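Local coordinates for protein erythromycin B/D C-12 hydroxylase (Saccharopolyspora erythraea, PDB 2XFH) that hydroxylates the macrolactone ring of erythromycin D at C-12 as a heme-dependent cytochrome P450 monooxygenase, giving erythromycin C, at residues 28-33 against 315-320. The protein carries 1 engineered substitution. Residues are numbered along the deposited sequence; the frame is centred on the assembly and turned at random. Where two conformers were deposited one is given.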
ATOM      1  N   THR A  28       2.625  15.981 -11.425  1.00 30.49           N
ATOM      2  CA  THR A  28       2.237  17.385 -11.481  1.00 29.91           C
ATOM      3  C   THR A  28       0.944  17.609 -12.285  1.00 29.16           C
ATOM      4  O   THR A  28       0.029  18.309 -11.830  1.00 29.14           O
ATOM      5  CB  THR A  28       3.380  18.246 -12.069  1.00 30.44           C
ATOM      6  OG1 THR A  28       4.583  18.008 -11.314  1.00 32.20           O
ATOM      7  CG2 THR A  28       3.026  19.746 -12.042  1.00 31.34           C
ATOM      8  N   ALA A  29       0.889  17.024 -13.475  1.00 28.17           N
ATOM      9  CA  ALA A  29      -0.278  17.134 -14.346  1.00 27.68           C
ATOM     10  C   ALA A  29      -1.495  16.464 -13.715  1.00 26.72           C
ATOM     11  O   ALA A  29      -2.591  16.979 -13.833  1.00 26.68           O
ATOM     12  CB  ALA A  29       0.008  16.492 -15.695  1.00 28.23           C
ATOM     13  N   LEU A  30      -1.299  15.300 -13.091  1.00 25.75           N
ATOM     14  CA  LEU A  30      -2.386  14.619 -12.394  1.00 25.24           C
ATOM     15  C   LEU A  30      -2.931  15.481 -11.254  1.00 24.46           C
ATOM     16  O   LEU A  30      -4.134  15.700 -11.162  1.00 24.43           O
ATOM     17  CB  LEU A  30      -1.915  13.266 -11.858  1.00 24.89           C
ATOM     18  CG  LEU A  30      -2.902  12.473 -10.991  1.00 26.62           C
ATOM     19  CD1 LEU A  30      -4.202  12.023 -11.749  1.00 25.41           C
ATOM     20  CD2 LEU A  30      -2.156  11.269 -10.382  1.00 25.89           C
ATOM     21  N   LEU A  31      -2.031  15.965 -10.393  1.00 24.88           N
ATOM     22  CA  LEU A  31      -2.404  16.865  -9.303  1.00 24.09           C
ATOM     23  C   LEU A  31      -3.124  18.119  -9.793  1.00 24.75           C
ATOM     24  O   LEU A  31      -4.124  18.543  -9.202  1.00 23.90           O
ATOM     25  CB  LEU A  31      -1.168  17.244  -8.473  1.00 24.48           C
ATOM     26  CG  LEU A  31      -0.536  16.153  -7.610  1.00 22.77           C
ATOM     27  CD1 LEU A  31       0.793  16.647  -7.054  1.00 25.79           C
ATOM     28  CD2 LEU A  31      -1.481  15.743  -6.481  1.00 22.48           C
ATOM     29  N   ASP A  32      -2.592  18.748 -10.846  1.00 25.30           N
ATOM     30  CA  ASP A  32      -3.240  19.905 -11.470  0.70 25.78           C
ATOM     31  C   ASP A  32      -4.667  19.551 -11.920  1.00 25.32           C
ATOM     32  O   ASP A  32      -5.602  20.272 -11.650  1.00 26.35           O
ATOM     33  CB  ASP A  32      -2.421  20.379 -12.685  0.70 25.78           C
ATOM     34  CG  ASP A  32      -1.157  21.142 -12.296  0.70 26.48           C
ATOM     35  OD1 ASP A  32      -1.081  21.671 -11.156  0.70 24.32           O
ATOM     36  OD2 ASP A  32      -0.249  21.227 -13.163  0.70 25.94           O
ATOM     37  N   TRP A  33      -4.819  18.427 -12.614  1.00 25.71           N
ATOM     38  CA  TRP A  33      -6.139  18.012 -13.127  1.00 26.10           C
ATOM     39  C   TRP A  33      -7.151  17.788 -11.996  1.00 25.62           C
ATOM     40  O   TRP A  33      -8.307  18.215 -12.084  1.00 25.06           O
ATOM     41  CB  TRP A  33      -6.018  16.759 -13.992  1.00 26.70           C
ATOM     42  CG  TRP A  33      -7.326  16.209 -14.516  1.00 28.21           C
ATOM     43  CD1 TRP A  33      -8.088  16.728 -15.526  1.00 28.89           C
ATOM     44  CD2 TRP A  33      -8.011  15.024 -14.070  1.00 28.73           C
ATOM     45  NE1 TRP A  33      -9.194  15.937 -15.740  1.00 28.63           N
ATOM     46  CE2 TRP A  33      -9.180  14.894 -14.856  1.00 29.56           C
ATOM     47  CE3 TRP A  33      -7.747  14.059 -13.095  1.00 30.03           C
ATOM     48  CZ2 TRP A  33     -10.086  13.833 -14.693  1.00 28.86           C
ATOM     49  CZ3 TRP A  33      -8.653  13.010 -12.926  1.00 29.39           C
ATOM     50  CH2 TRP A  33      -9.800  12.898 -13.732  1.00 28.68           C
ATOM     51  N   TRP A 315     -10.983   9.324  -5.078  1.00 20.19           N
ATOM     52  CA  TRP A 315      -9.625   9.789  -5.232  1.00 20.11           C
ATOM     53  C   TRP A 315      -9.058  10.279  -3.909  1.00 20.12           C
ATOM     54  O   TRP A 315      -9.193  11.463  -3.561  1.00 19.52           O
ATOM     55  CB  TRP A 315      -9.539  10.884  -6.294  1.00 20.22           C
ATOM     56  CG  TRP A 315      -9.654  10.375  -7.687  1.00 21.81           C
ATOM     57  CD1 TRP A 315     -10.801  10.139  -8.386  1.00 21.17           C
ATOM     58  CD2 TRP A 315      -8.568  10.028  -8.553  1.00 20.80           C
ATOM     59  NE1 TRP A 315     -10.492   9.656  -9.645  1.00 22.94           N
ATOM     60  CE2 TRP A 315      -9.129   9.589  -9.772  1.00 22.90           C
ATOM     61  CE3 TRP A 315      -7.172  10.044  -8.413  1.00 20.34           C
ATOM     62  CZ2 TRP A 315      -8.336   9.185 -10.858  1.00 21.32           C
ATOM     63  CZ3 TRP A 315      -6.384   9.639  -9.493  1.00 22.07           C
ATOM     64  CH2 TRP A 315      -6.976   9.227 -10.699  1.00 21.55           C
ATOM     65  N   VAL A 316      -8.461   9.352  -3.161  1.00 19.20           N
ATOM     66  CA  VAL A 316      -7.671   9.673  -1.945  1.00 19.15           C
ATOM     67  C   VAL A 316      -6.624  10.779  -2.192  1.00 18.87           C
ATOM     68  O   VAL A 316      -6.433  11.692  -1.360  1.00 19.40           O
ATOM     69  CB  VAL A 316      -6.953   8.381  -1.425  1.00 18.51           C
ATOM     70  CG1 VAL A 316      -5.764   8.715  -0.493  1.00 20.54           C
ATOM     71  CG2 VAL A 316      -7.956   7.472  -0.741  1.00 21.01           C
ATOM     72  N   LEU A 317      -5.941  10.701  -3.324  1.00 17.90           N
ATOM     73  CA  LEU A 317      -4.976  11.729  -3.692  1.00 18.55           C
ATOM     74  C   LEU A 317      -5.596  13.130  -3.730  1.00 18.20           C
ATOM     75  O   LEU A 317      -5.008  14.069  -3.189  1.00 18.58           O
ATOM     76  CB  LEU A 317      -4.260  11.378  -5.008  1.00 17.82           C
ATOM     77  CG  LEU A 317      -3.182  12.373  -5.487  1.00 19.35           C
ATOM     78  CD1 LEU A 317      -2.105  12.646  -4.408  1.00 17.64           C
ATOM     79  CD2 LEU A 317      -2.546  11.829  -6.771  1.00 18.75           C
ATOM     80  N   SER A 318      -6.790  13.257  -4.313  1.00 17.93           N
ATOM     81  CA  SER A 318      -7.466  14.553  -4.433  1.00 18.13           C
ATOM     82  C   SER A 318      -7.962  15.025  -3.079  1.00 17.98           C
ATOM     83  O   SER A 318      -7.819  16.193  -2.731  1.00 17.29           O
ATOM     84  CB  SER A 318      -8.635  14.434  -5.412  1.00 18.16           C
ATOM     85  OG  SER A 318      -9.230  15.692  -5.693  1.00 16.91           O
ATOM     86  N   ALA A 319      -8.520  14.097  -2.307  1.00 17.17           N
ATOM     87  CA  ALA A 319      -9.031  14.392  -0.981  1.00 17.70           C
ATOM     88  C   ALA A 319      -7.916  14.898  -0.046  1.00 17.83           C
ATOM     89  O   ALA A 319      -8.103  15.852   0.730  1.00 18.05           O
ATOM     90  CB  ALA A 319      -9.724  13.112  -0.389  1.00 16.78           C
ATOM     91  N   ASN A 320      -6.744  14.275  -0.133  1.00 16.62           N
ATOM     92  CA  ASN A 320      -5.586  14.653   0.676  1.00 16.78           C
ATOM     93  C   ASN A 320      -5.059  16.041   0.296  1.00 17.85           C
ATOM     94  O   ASN A 320      -4.378  16.653   1.088  1.00 18.08           O
ATOM     95  CB  ASN A 320      -4.452  13.617   0.534  1.00 14.78           C
ATOM     96  CG  ASN A 320      -4.767  12.283   1.243  1.00 15.37           C
ATOM     97  OD1 ASN A 320      -5.786  12.145   1.914  1.00 17.60           O
ATOM     98  ND2 ASN A 320      -3.905  11.302   1.054  1.00 13.51           N
TER
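L30 and L317 face each other where residues 28-33 meet 315-320 through apolar groups, a worked example of how branched leucines fit a short helix against a longer one. Both have CG anti to the backbone N (chi1 175° and -178°), which carries their forks into the interface, where L30 CD2 lies 3.7 Å from L317 CD2. The other branch of L30 serves a different neighbour: CD1 comes up to the six-membered ring of W315, 3.9 Å from CZ3, so the fork of L30 spans the step between indole and leucine. L31 starts out less directly, yet its end swings inward and crosses L317 at about a right angle. Its CD2 methyl settles into the notch of the L317 fork, near CG and both methyls, with L31 CD2 3.8 Å from L317 CD1. Farther along, the edge of the W33 ring comes loosely and obliquely to the W315 ring, W33 CZ3 lying 4.4 Å from W315 CZ2. W315 NE1 is hydrogen-bonded to H52, and its ring stacks on F54; S318 OG adds a polar link to R38 of helix 27-40. The contact thus seats the N-terminal helix 27-40 against the β-sheet region of the cytochrome P450 fold, where strand 311-315 runs into helix 316-320.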